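Local coordinates for putative cell adhesion protein (Bacteroides eggerthii, PDB 4GPV) that probably serves as a FimA-like structural subunit of a pilus of a human gut bacterium, with a likely role in cell adhesion, at residues A39-A45 with A335-Q341; V89-G93 with N130-S134; L109-S115 with K190-G196; F155-I160 with I293-K297. All blocks are in the same frame, centred on the assembly; numbering follows the deposited sequence.

Interaction 1. Residues A39-A45 with A335-Q341; sequences ATDTEDA and AAQWVTQ
Trp-338 and Glu-43 meet on the tightly packed face of this strand pair: the indole NE1 donates to Glu-43 OE1 at 2.9 Å with an N-H...O angle of 163°. The acceptor lies in the ring plane, yet the donor comes from above the carboxylate plane, and the two planes stand 88° apart. With CG anti to the backbone N (chi1 -178°) and a bend at chi2, the Glu-43 chain brings OE1 to the indole edge. Lys-159 forms salt bridges with both Glu-43 OE1 and Asp-41 OD2, and Ser-298 also hydrogen-bonds Asp-41 OD2, so these carboxylates are held beside the indole, which stacks on Phe-155. Asp-41 runs alongside Trp-338, its OD2 3.9 Å from CD1. Strand 40-46 is here added in parallel to the C-terminal strand 329-343, in a regular run of alternating backbone bonds from Ala-39 to Ala-45; Asp-41 N to Gln-337 O is the shortest at 2.7 Å, and nearly straight. The face bearing Thr-40, Thr-42 and Asp-44 is looser and largely solvent-exposed. Buried Val-339 is the exception there, with CG2 3.7 Å from Thr-40 CG2. Farther along, Gln-341 lies beside Asp-44 without a side-chain hydrogen bond between them, and its OE1 is met at 3.4 Å by the methyl CG2 of Thr-42.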
loop_
_atom_site.group_PDB
_atom_site.type_symbol
_atom_site.label_atom_id
_atom_site.label_comp_id
_atom_site.label_asym_id
_atom_site.label_seq_id
_atom_site.Cartn_x
_atom_site.Cartn_y
_atom_site.Cartn_z
ATOM N N ALA A 39 -18.225 2.970 4.361
ATOM C CA ALA A 39 -17.018 3.624 4.886
ATOM C C ALA A 39 -16.067 4.027 3.750
ATOM O O ALA A 39 -15.742 3.195 2.877
ATOM C CB ALA A 39 -16.307 2.716 5.880
ATOM N N THR A 40 -15.663 5.332 3.749
ATOM C CA THR A 40 -14.785 5.908 2.729
ATOM C C THR A 40 -13.726 6.851 3.358
ATOM O O THR A 40 -14.056 7.707 4.172
ATOM C CB THR A 40 -15.666 6.597 1.659
ATOM O OG1 THR A 40 -16.230 5.597 0.794
ATOM C CG2 THR A 40 -14.922 7.608 0.826
ATOM N N ASP A 41 -12.441 6.656 2.984
ATOM C CA ASP A 41 -11.323 7.500 3.394
ATOM C C ASP A 41 -10.903 8.277 2.136
ATOM O O ASP A 41 -10.184 7.734 1.303
ATOM C CB ASP A 41 -10.158 6.651 3.976
ATOM C CG ASP A 41 -8.914 7.453 4.377
ATOM O OD1 ASP A 41 -8.932 8.701 4.243
ATOM O OD2 ASP A 41 -7.923 6.833 4.829
ATOM N N THR A 42 -11.393 9.517 1.982
ATOM C CA THR A 42 -11.103 10.316 0.792
ATOM C C THR A 42 -9.765 11.011 1.005
ATOM O O THR A 42 -9.590 11.771 1.953
ATOM C CB THR A 42 -12.269 11.253 0.464
ATOM O OG1 THR A 42 -13.445 10.451 0.340
ATOM C CG2 THR A 42 -12.055 12.012 -0.849
ATOM N N GLU A 43 -8.821 10.736 0.105
ATOM C CA GLU A 43 -7.459 11.241 0.175
ATOM C C GLU A 43 -7.175 12.198 -0.986
ATOM O O GLU A 43 -7.155 11.760 -2.143
ATOM C CB GLU A 43 -6.506 10.039 0.115
ATOM C CG GLU A 43 -5.023 10.352 0.232
ATOM C CD GLU A 43 -4.381 10.067 1.578
ATOM O OE1 GLU A 43 -5.022 9.418 2.438
ATOM O OE2 GLU A 43 -3.203 10.455 1.747
ATOM N N ASP A 44 -6.912 13.473 -0.680
ATOM C CA ASP A 44 -6.523 14.447 -1.700
ATOM C C ASP A 44 -5.118 14.077 -2.106
ATOM O O ASP A 44 -4.194 14.158 -1.292
ATOM C CB ASP A 44 -6.632 15.895 -1.184
ATOM C CG ASP A 44 -8.047 16.415 -1.233
ATOM O OD1 ASP A 44 -8.530 16.715 -2.348
ATOM O OD2 ASP A 44 -8.677 16.520 -0.157
ATOM N N ALA A 45 -4.989 13.494 -3.288
ATOM C CA ALA A 45 -3.713 12.981 -3.755
ATOM C C ALA A 45 -3.176 13.828 -4.857
ATOM O O ALA A 45 -3.825 14.015 -5.887
ATOM C CB ALA A 45 -3.861 11.545 -4.222
ATOM N N ALA A 335 -12.153 -1.672 7.495
ATOM C CA ALA A 335 -11.638 -1.372 6.172
ATOM C C ALA A 335 -12.550 -0.365 5.520
ATOM O O ALA A 335 -13.762 -0.523 5.585
ATOM C CB ALA A 335 -11.570 -2.628 5.328
ATOM N N ALA A 336 -11.981 0.660 4.897
ATOM C CA ALA A 336 -12.758 1.644 4.167
ATOM C C ALA A 336 -12.199 1.759 2.759
ATOM O O ALA A 336 -11.035 1.378 2.513
ATOM C CB ALA A 336 -12.705 2.999 4.871
ATOM N N GLN A 337 -13.027 2.205 1.823
ATOM C CA GLN A 337 -12.520 2.456 0.485
ATOM C C GLN A 337 -11.547 3.622 0.581
ATOM O O GLN A 337 -11.887 4.637 1.207
ATOM C CB GLN A 337 -13.677 2.796 -0.481
ATOM C CG GLN A 337 -14.643 1.633 -0.726
ATOM C CD GLN A 337 -14.065 0.398 -1.403
ATOM O OE1 GLN A 337 -14.530 -0.717 -1.173
ATOM N NE2 GLN A 337 -13.078 0.546 -2.280
ATOM N N TRP A 338 -10.341 3.477 0.020
ATOM C CA TRP A 338 -9.359 4.562 0.006
ATOM C C TRP A 338 -9.529 5.265 -1.336
ATOM O O TRP A 338 -9.194 4.712 -2.371
ATOM C CB TRP A 338 -7.940 4.001 0.221
ATOM C CG TRP A 338 -6.887 5.041 0.482
ATOM C CD1 TRP A 338 -7.058 6.262 1.077
ATOM C CD2 TRP A 338 -5.473 4.862 0.333
ATOM N NE1 TRP A 338 -5.850 6.911 1.174
ATOM C CE2 TRP A 338 -4.854 6.066 0.752
ATOM C CE3 TRP A 338 -4.672 3.838 -0.213
ATOM C CZ2 TRP A 338 -3.466 6.261 0.683
ATOM C CZ3 TRP A 338 -3.291 4.042 -0.298
ATOM C CH2 TRP A 338 -2.703 5.226 0.180
ATOM N N VAL A 339 -10.216 6.410 -1.319
ATOM C CA VAL A 339 -10.619 7.119 -2.526
ATOM C C VAL A 339 -9.605 8.205 -2.877
ATOM O O VAL A 339 -9.201 8.999 -2.027
ATOM C CB VAL A 339 -12.040 7.699 -2.280
ATOM C CG1 VAL A 339 -12.461 8.693 -3.363
ATOM C CG2 VAL A 339 -13.069 6.582 -2.156
ATOM N N THR A 340 -9.226 8.243 -4.157
ATOM C CA THR A 340 -8.332 9.262 -4.671
ATOM C C THR A 340 -9.144 10.527 -4.917
ATOM O O THR A 340 -10.251 10.461 -5.469
ATOM C CB THR A 340 -7.683 8.831 -6.010
ATOM O OG1 THR A 340 -8.739 8.628 -6.941
ATOM C CG2 THR A 340 -6.859 7.560 -5.895
ATOM N N GLN A 341 -8.573 11.667 -4.578
ATOM C CA GLN A 341 -9.166 12.953 -4.957
ATOM C C GLN A 341 -7.998 13.705 -5.621
ATOM O O GLN A 341 -7.320 14.483 -4.941
ATOM C CB GLN A 341 -9.808 13.659 -3.741
ATOM C CG GLN A 341 -10.852 14.693 -4.143
ATOM C CD GLN A 341 -11.942 14.844 -3.098
ATOM O OE1 GLN A 341 -11.700 15.247 -1.953
ATOM N NE2 GLN A 341 -13.172 14.522 -3.470
#

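Interaction 2. Residues V89-G93 with N130-S134; sequences VANTG and NLWMS
Val-89 faces Ser-134 as a non-hydrogen-bonded antiparallel pair, CG2 of the valine 4.3 Å from CB of the serine, whose OG bonds instead to Phe-194 O. The next residue, Ala-90, forms the hydrogen-bonded pair with Met-133 (a selenomethionine): Ala-90 N reaches Met-133 O at 2.8 Å in a nearly straight bond, whereas the return bond from Met-133 N to Ala-90 O is weak. Here strands 83-90 and 133-138, neighbours in the large mixed sheet, end their pairing, and side-chain amides take over from the backbone. Asn-91, with positive phi, turns its side chain toward 130-134. Its ND2 donates to Leu-131 O at 2.9 Å, the acceptor lying in the amide plane but the donor above the carbonyl plane; the same ND2 also bonds Val-46 O, while Asn-91 OD1 accepts from Asn-48 N. In return Asn-130, its CG anti to the backbone N (chi1 -168°), sends ND2 to Asn-91 O at 3.0 Å, with that donor in the carbonyl plane, and Asn-48 ND2 holds its OD1. The two asparagine side chains slide past each other in opposite directions, amide planes 47° apart. Replacing Asn-130 by a leucine would probably leave Asn-91 O without this donor and Asn-48 ND2 without its acceptor. Asn-91 O also sits at the indole edge of Trp-132, 3.2 Å from CD1. Thr-92 then lays its methyl CG2 over a face of that indole, a CH-pi contact 3.6 Å from the five-membered ring centroid and 14° off the normal.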
loop_
_atom_site.group_PDB
_atom_site.type_symbol
_atom_site.label_atom_id
_atom_site.label_comp_id
_atom_site.label_asym_id
_atom_site.label_seq_id
_atom_site.Cartn_x
_atom_site.Cartn_y
_atom_site.Cartn_z
ATOM N N VAL A 89 -0.752 5.977 -15.669
ATOM C CA VAL A 89 -0.036 5.686 -14.437
ATOM C C VAL A 89 0.460 7.022 -13.919
ATOM O O VAL A 89 1.130 7.730 -14.656
ATOM C CB VAL A 89 1.117 4.650 -14.590
ATOM C CG1 VAL A 89 1.827 4.441 -13.252
ATOM C CG2 VAL A 89 0.607 3.307 -15.124
ATOM N N ALA A 90 0.144 7.361 -12.672
ATOM C CA ALA A 90 0.612 8.628 -12.095
ATOM C C ALA A 90 1.691 8.382 -11.056
ATOM O O ALA A 90 1.667 7.363 -10.345
ATOM C CB ALA A 90 -0.560 9.350 -11.424
ATOM N N ASN A 91 2.604 9.343 -10.940
ATOM C CA ASN A 91 3.593 9.488 -9.878
ATOM C C ASN A 91 4.694 8.447 -9.880
ATOM O O ASN A 91 5.306 8.218 -8.844
ATOM C CB ASN A 91 2.877 9.567 -8.510
ATOM C CG ASN A 91 2.047 10.817 -8.372
ATOM O OD1 ASN A 91 2.318 11.838 -9.014
ATOM N ND2 ASN A 91 1.063 10.808 -7.474
ATOM N N THR A 92 5.071 7.937 -11.060
ATOM C CA THR A 92 6.234 7.040 -11.133
ATOM C C THR A 92 7.453 7.794 -11.731
ATOM O O THR A 92 8.511 7.200 -11.894
ATOM C CB THR A 92 5.958 5.758 -11.906
ATOM O OG1 THR A 92 5.706 6.044 -13.304
ATOM C CG2 THR A 92 4.870 4.877 -11.258
ATOM N N GLY A 93 7.278 9.059 -12.061
ATOM C CA GLY A 93 8.340 9.915 -12.601
ATOM C C GLY A 93 8.578 9.788 -14.088
ATOM O O GLY A 93 7.745 9.246 -14.812
ATOM N N ASN A 130 3.539 11.490 -2.674
ATOM C CA ASN A 130 3.737 10.778 -3.948
ATOM C C ASN A 130 3.222 9.381 -3.826
ATOM O O ASN A 130 3.943 8.479 -3.364
ATOM C CB ASN A 130 5.229 10.776 -4.388
ATOM C CG ASN A 130 5.402 10.308 -5.818
ATOM O OD1 ASN A 130 5.180 11.080 -6.750
ATOM N ND2 ASN A 130 5.670 9.008 -6.020
ATOM N N LEU A 131 1.970 9.191 -4.235
ATOM C CA LEU A 131 1.334 7.881 -4.201
ATOM C C LEU A 131 1.060 7.410 -5.634
ATOM O O LEU A 131 0.482 8.152 -6.419
ATOM C CB LEU A 131 0.009 7.917 -3.382
ATOM C CG LEU A 131 0.208 8.152 -1.892
ATOM C CD1 LEU A 131 -1.107 8.498 -1.213
ATOM C CD2 LEU A 131 0.912 6.946 -1.242
ATOM N N TRP A 132 1.467 6.186 -5.967
ATOM C CA TRP A 132 1.207 5.668 -7.316
ATOM C C TRP A 132 -0.290 5.486 -7.512
ATOM O O TRP A 132 -0.965 5.013 -6.600
ATOM C CB TRP A 132 1.902 4.311 -7.525
ATOM C CG TRP A 132 3.407 4.363 -7.585
ATOM C CD1 TRP A 132 4.194 5.467 -7.731
ATOM C CD2 TRP A 132 4.297 3.231 -7.567
ATOM N NE1 TRP A 132 5.518 5.104 -7.743
ATOM C CE2 TRP A 132 5.612 3.734 -7.672
ATOM C CE3 TRP A 132 4.105 1.842 -7.458
ATOM C CZ2 TRP A 132 6.742 2.898 -7.658
ATOM C CZ3 TRP A 132 5.230 1.003 -7.421
ATOM C CH2 TRP A 132 6.528 1.537 -7.527
HETATM N N MSE A 133 -0.800 5.870 -8.685
HETATM C CA MSE A 133 -2.202 5.719 -9.077
HETATM C C MSE A 133 -2.265 5.237 -10.494
HETATM O O MSE A 133 -1.339 5.497 -11.279
HETATM C CB MSE A 133 -2.982 7.037 -8.953
HETATM C CG MSE A 133 -3.079 7.543 -7.503
HETATM SE SE MSE A 133 -3.915 9.293 -7.450
HETATM C CE MSE A 133 -2.377 10.424 -7.520
ATOM N N SER A 134 -3.299 4.480 -10.817
ATOM C CA SER A 134 -3.415 4.002 -12.178
ATOM C C SER A 134 -4.880 3.865 -12.555
ATOM O O SER A 134 -5.761 3.785 -11.701
ATOM C CB SER A 134 -2.654 2.688 -12.365
ATOM O OG SER A 134 -3.343 1.627 -11.712
#

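Interaction 3. Residues L109-S115 with K190-G196; sequences LLAVTGS and KKGRFFG
Thr-113 and Arg-193 form a non-hydrogen-bonded pair where edge strand 113-115 joins strand 176-193 antiparallel, in a sheet distinct from the one that carries strand 83-90. Their side chains cross at a slant, Thr-113 CG2 only 3.2 Å from Arg-193 CD. Bends at chi2 and chi3 fold the arginine back, Ala-111 CA lying over one face of its guanidinium. NE donates to Phe-195 O at 3.1 Å, from above the carbonyl plane, and NH2 makes a salt bridge with Glu-200. A methionine in place of Arg-193 is likely to leave Phe-195 O without that donor and Glu-200 without its counter-charge. Gly-114 and Gly-192 exchange two backbone hydrogen bonds; a side chain at Gly-114 would crowd Phe-194, whose CE2 already lies 3.7 Å from Gly-114 N. That ring turns its edge to Val-112 O and meets Phe-100 edge-to-face. Phe-195 crosses Leu-110 at about a right angle, Phe-195 CB to Leu-110 CD2 3.6 Å, and receives Leu-109 CG obliquely at 4.0 Å from Phe-195 CE2. Between residues 110-112 and Phe-195, one water accepts from Phe-195 N at 2.9 Å and lies 2.7 Å from Val-112 O, to which it may donate.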
loop_
_atom_site.group_PDB
_atom_site.type_symbol
_atom_site.label_atom_id
_atom_site.label_comp_id
_atom_site.label_asym_id
_atom_site.label_seq_id
_atom_site.Cartn_x
_atom_site.Cartn_y
_atom_site.Cartn_z
ATOM N N LEU A 109 2.662 -3.652 -20.863
ATOM C CA LEU A 109 2.235 -2.725 -19.829
ATOM C C LEU A 109 1.488 -3.460 -18.711
ATOM O O LEU A 109 1.711 -3.168 -17.540
ATOM C CB LEU A 109 1.346 -1.623 -20.417
ATOM C CG LEU A 109 0.779 -0.637 -19.387
ATOM C CD1 LEU A 109 1.853 0.182 -18.757
ATOM C CD2 LEU A 109 -0.215 0.268 -20.006
ATOM N N LEU A 110 0.614 -4.412 -19.079
ATOM C CA LEU A 110 -0.210 -5.150 -18.130
ATOM C C LEU A 110 0.618 -5.979 -17.139
ATOM O O LEU A 110 0.135 -6.284 -16.040
ATOM C CB LEU A 110 -1.208 -6.051 -18.869
ATOM C CG LEU A 110 -2.285 -5.315 -19.675
ATOM C CD1 LEU A 110 -3.165 -6.296 -20.451
ATOM C CD2 LEU A 110 -3.130 -4.410 -18.800
ATOM N N ALA A 111 1.861 -6.307 -17.510
ATOM C CA ALA A 111 2.772 -7.072 -16.666
ATOM C C ALA A 111 3.722 -6.209 -15.834
ATOM O O ALA A 111 4.405 -6.758 -14.976
ATOM C CB ALA A 111 3.582 -8.028 -17.530
ATOM N N VAL A 112 3.789 -4.874 -16.052
ATOM C CA VAL A 112 4.740 -4.051 -15.282
ATOM C C VAL A 112 4.407 -4.051 -13.783
ATOM O O VAL A 112 3.277 -3.784 -13.413
ATOM C CB VAL A 112 4.823 -2.588 -15.792
ATOM C CG1 VAL A 112 5.728 -1.739 -14.890
ATOM C CG2 VAL A 112 5.336 -2.561 -17.220
ATOM N N THR A 113 5.430 -4.242 -12.938
ATOM C CA THR A 113 5.250 -4.142 -11.480
ATOM C C THR A 113 6.315 -3.189 -10.932
ATOM O O THR A 113 7.408 -3.069 -11.501
ATOM C CB THR A 113 5.334 -5.550 -10.808
ATOM O OG1 THR A 113 6.646 -6.059 -11.000
ATOM C CG2 THR A 113 4.384 -6.558 -11.431
ATOM N N GLY A 114 5.979 -2.523 -9.840
ATOM C CA GLY A 114 6.897 -1.656 -9.120
ATOM C C GLY A 114 7.151 -2.248 -7.746
ATOM O O GLY A 114 6.380 -3.108 -7.294
ATOM N N SER A 115 8.223 -1.811 -7.064
ATOM C CA SER A 115 8.494 -2.380 -5.734
ATOM C C SER A 115 8.047 -1.441 -4.678
ATOM O O SER A 115 7.966 -0.234 -4.932
ATOM C CB SER A 115 9.973 -2.715 -5.566
ATOM O OG SER A 115 10.244 -3.869 -6.349
ATOM N N LYS A 190 5.862 -7.063 -1.582
ATOM C CA LYS A 190 6.862 -6.301 -2.337
ATOM C C LYS A 190 6.340 -5.703 -3.664
ATOM O O LYS A 190 6.689 -4.572 -3.985
ATOM C CB LYS A 190 8.070 -7.209 -2.663
ATOM C CG LYS A 190 9.058 -6.612 -3.690
ATOM C CD LYS A 190 10.349 -7.404 -3.780
ATOM C CE LYS A 190 11.340 -6.751 -4.717
ATOM N NZ LYS A 190 12.730 -7.183 -4.413
ATOM N N LYS A 191 5.499 -6.459 -4.389
ATOM C CA LYS A 191 5.061 -6.128 -5.748
ATOM C C LYS A 191 3.815 -5.298 -5.830
ATOM O O LYS A 191 2.791 -5.665 -5.279
ATOM C CB LYS A 191 4.833 -7.404 -6.569
ATOM C CG LYS A 191 6.093 -8.034 -7.121
ATOM C CD LYS A 191 5.765 -8.981 -8.274
ATOM C CE LYS A 191 6.997 -9.651 -8.832
ATOM N NZ LYS A 191 6.710 -10.349 -10.113
ATOM N N GLY A 192 3.917 -4.201 -6.563
ATOM C CA GLY A 192 2.803 -3.297 -6.815
ATOM C C GLY A 192 2.440 -3.418 -8.277
ATOM O O GLY A 192 3.209 -2.986 -9.142
ATOM N N ARG A 193 1.298 -4.063 -8.562
ATOM C CA ARG A 193 0.807 -4.232 -9.910
ATOM C C ARG A 193 -0.029 -3.051 -10.290
ATOM O O ARG A 193 -0.988 -2.701 -9.572
ATOM C CB ARG A 193 -0.037 -5.515 -10.007
ATOM C CG ARG A 193 0.725 -6.753 -10.370
ATOM C CD ARG A 193 1.194 -6.720 -11.814
ATOM N NE ARG A 193 0.213 -7.198 -12.786
ATOM C CZ ARG A 193 0.173 -8.434 -13.264
ATOM N NH1 ARG A 193 1.023 -9.352 -12.825
ATOM N NH2 ARG A 193 -0.728 -8.769 -14.172
ATOM N N PHE A 194 0.320 -2.393 -11.405
ATOM C CA PHE A 194 -0.487 -1.255 -11.813
ATOM C C PHE A 194 -1.770 -1.687 -12.479
ATOM O O PHE A 194 -2.775 -0.987 -12.364
ATOM C CB PHE A 194 0.321 -0.344 -12.773
ATOM C CG PHE A 194 1.560 0.213 -12.118
ATOM C CD1 PHE A 194 1.509 1.401 -11.388
ATOM C CD2 PHE A 194 2.785 -0.450 -12.224
ATOM C CE1 PHE A 194 2.664 1.920 -10.787
ATOM C CE2 PHE A 194 3.933 0.057 -11.595
ATOM C CZ PHE A 194 3.863 1.224 -10.875
ATOM N N PHE A 195 -1.722 -2.786 -13.264
ATOM C CA PHE A 195 -2.880 -3.290 -13.997
ATOM C C PHE A 195 -2.986 -4.778 -13.749
ATOM O O PHE A 195 -2.281 -5.315 -12.904
ATOM C CB PHE A 195 -2.752 -2.951 -15.492
ATOM C CG PHE A 195 -2.600 -1.475 -15.704
ATOM C CD1 PHE A 195 -3.684 -0.617 -15.537
ATOM C CD2 PHE A 195 -1.357 -0.923 -15.996
ATOM C CE1 PHE A 195 -3.523 0.759 -15.634
ATOM C CE2 PHE A 195 -1.201 0.458 -16.093
ATOM C CZ PHE A 195 -2.300 1.286 -15.966
ATOM N N GLY A 196 -3.907 -5.423 -14.420
ATOM C CA GLY A 196 -4.095 -6.846 -14.203
ATOM C C GLY A 196 -5.308 -7.100 -13.348
ATOM O O GLY A 196 -6.027 -6.174 -12.954
HETATM O O HOH W 1 0.719 -3.932 -14.359
#

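Interaction 4. Residues F155-I160 with I293-K297; sequences FVAAKI and IEPGK
Two backbone hydrogen bonds tie the segments, Gly-296 N to Ala-157 O (2.9 Å, 171°) and Lys-159 N to Lys-297 O (3.1 Å, 164°); the first donor stands above its carbonyl plane, the second lies within it. Between them Ala-158 points its methyl into the turn, CB 3.2 Å from Glu-294 O, a close fit. Residues 294-297 form a type II beta turn, with Gly-296 at positive phi, and the turn delivers the chain into strand 297-306, which runs parallel to strand 146-169 in the large sheet. At its corner Pro-295 sets CB against Val-156 O at 3.3 Å. Across the turn's outer side the Lys-297 ammonium reaches back to the Glu-294 carboxylate in a salt bridge, NZ to OE2 2.9 Å, approaching on the syn side but 33° out of plane. The apolar end of the contact belongs to Ile-293. Its CG2, anti to the backbone N, meets Ala-158 CB at 3.6 Å, while the other branch carries CD1 to within 3.7 Å of Ile-160 CD1, the two isoleucines crossing at about a right angle. Thr-251 of strand 247-251 touches both of them.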
loop_
_atom_site.group_PDB
_atom_site.type_symbol
_atom_site.label_atom_id
_atom_site.label_comp_id
_atom_site.label_asym_id
_atom_site.label_seq_id
_atom_site.Cartn_x
_atom_site.Cartn_y
_atom_site.Cartn_z
ATOM N N PHE A 155 -5.617 4.237 -6.181
ATOM C CA PHE A 155 -4.303 3.974 -5.576
ATOM C C PHE A 155 -3.861 2.571 -5.862
ATOM O O PHE A 155 -4.665 1.642 -5.790
ATOM C CB PHE A 155 -4.355 4.147 -4.050
ATOM C CG PHE A 155 -4.592 5.563 -3.604
ATOM C CD1 PHE A 155 -3.667 6.570 -3.903
ATOM C CD2 PHE A 155 -5.726 5.895 -2.863
ATOM C CE1 PHE A 155 -3.891 7.887 -3.478
ATOM C CE2 PHE A 155 -5.931 7.209 -2.417
ATOM C CZ PHE A 155 -5.021 8.196 -2.748
ATOM N N VAL A 156 -2.556 2.396 -6.103
ATOM C CA VAL A 156 -1.975 1.068 -6.295
ATOM C C VAL A 156 -1.800 0.415 -4.918
ATOM O O VAL A 156 -1.900 -0.804 -4.805
ATOM C CB VAL A 156 -0.619 1.212 -7.048
ATOM C CG1 VAL A 156 0.167 -0.108 -7.077
ATOM C CG2 VAL A 156 -0.856 1.741 -8.457
ATOM N N ALA A 157 -1.444 1.217 -3.917
ATOM C CA ALA A 157 -1.223 0.736 -2.549
ATOM C C ALA A 157 -2.515 0.687 -1.708
ATOM O O ALA A 157 -3.583 1.154 -2.115
ATOM C CB ALA A 157 -0.207 1.643 -1.863
ATOM N N ALA A 158 -2.362 0.147 -0.491
ATOM C CA ALA A 158 -3.310 0.176 0.610
ATOM C C ALA A 158 -2.668 1.001 1.720
ATOM O O ALA A 158 -1.431 1.141 1.761
ATOM C CB ALA A 158 -3.603 -1.257 1.095
ATOM N N LYS A 159 -3.464 1.496 2.644
ATOM C CA LYS A 159 -2.969 2.262 3.769
ATOM C C LYS A 159 -3.404 1.566 5.057
ATOM O O LYS A 159 -4.561 1.123 5.152
ATOM C CB LYS A 159 -3.554 3.686 3.694
ATOM C CG LYS A 159 -3.070 4.624 4.784
ATOM C CD LYS A 159 -3.551 6.054 4.478
ATOM C CE LYS A 159 -4.694 6.528 5.305
ATOM N NZ LYS A 159 -5.088 7.920 4.932
ATOM N N ILE A 160 -2.490 1.477 6.032
ATOM C CA ILE A 160 -2.812 0.859 7.336
ATOM C C ILE A 160 -2.532 1.895 8.416
ATOM O O ILE A 160 -1.399 2.342 8.511
ATOM C CB ILE A 160 -1.992 -0.445 7.561
ATOM C CG1 ILE A 160 -2.313 -1.497 6.468
ATOM C CG2 ILE A 160 -2.270 -1.030 8.988
ATOM C CD1 ILE A 160 -1.311 -2.666 6.445
ATOM N N ILE A 293 -5.087 -7.850 2.809
ATOM C CA ILE A 293 -4.822 -6.490 2.334
ATOM C C ILE A 293 -5.149 -6.377 0.865
ATOM O O ILE A 293 -4.600 -7.112 0.055
ATOM C CB ILE A 293 -3.343 -6.082 2.597
ATOM C CG1 ILE A 293 -2.962 -6.138 4.093
ATOM C CG2 ILE A 293 -2.992 -4.739 1.954
ATOM C CD1 ILE A 293 -3.731 -5.151 5.031
ATOM N N GLU A 294 -5.993 -5.391 0.517
ATOM C CA GLU A 294 -6.370 -5.110 -0.866
ATOM C C GLU A 294 -5.890 -3.740 -1.280
ATOM O O GLU A 294 -5.963 -2.822 -0.461
ATOM C CB GLU A 294 -7.895 -5.108 -1.019
ATOM C CG GLU A 294 -8.605 -6.410 -0.760
ATOM C CD GLU A 294 -10.072 -6.199 -1.061
ATOM O OE1 GLU A 294 -10.415 -5.978 -2.248
ATOM O OE2 GLU A 294 -10.851 -6.087 -0.091
ATOM N N PRO A 295 -5.494 -3.546 -2.552
ATOM C CA PRO A 295 -5.143 -2.194 -3.007
ATOM C C PRO A 295 -6.349 -1.287 -2.923
ATOM O O PRO A 295 -7.477 -1.773 -3.039
ATOM C CB PRO A 295 -4.765 -2.375 -4.491
ATOM C CG PRO A 295 -4.840 -3.789 -4.769
ATOM C CD PRO A 295 -5.389 -4.549 -3.636
ATOM N N GLY A 296 -6.130 0.002 -2.704
ATOM C CA GLY A 296 -7.238 0.956 -2.689
ATOM C C GLY A 296 -8.137 0.859 -1.474
ATOM O O GLY A 296 -9.275 1.336 -1.511
ATOM N N LYS A 297 -7.651 0.226 -0.403
ATOM C CA LYS A 297 -8.407 0.166 0.863
ATOM C C LYS A 297 -7.572 0.806 1.947
ATOM O O LYS A 297 -6.333 0.766 1.907
ATOM C CB LYS A 297 -8.761 -1.290 1.236
ATOM C CG LYS A 297 -9.718 -1.943 0.231
ATOM C CD LYS A 297 -11.098 -2.183 0.803
ATOM C CE LYS A 297 -12.008 -2.780 -0.252
ATOM N NZ LYS A 297 -12.764 -3.958 0.248
#

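Interactions 2 and 4 are buried, while interactions 1 and 3 each keep a solvent-facing side. Interactions 1, 2 and 4 share the large mixed sheet; interaction 3 belongs to the other one and reaches the first through Phe-194 and Phe-195, which pack on Trp-132, Val-156 and Val-89. Chemistry follows place: charged groups and the indole in interaction 1, amides closing a strand end in interaction 2, aromatic rings and a water in interaction 3, a type II beta turn with aliphatic contacts in interaction 4. Interactions 1 and 4, with centres about 10 Å apart, are joined by a probable Trp-338 N to Gly-296 O hydrogen bond; Leu-131 and Met-133 of interaction 2 pack against interaction 1.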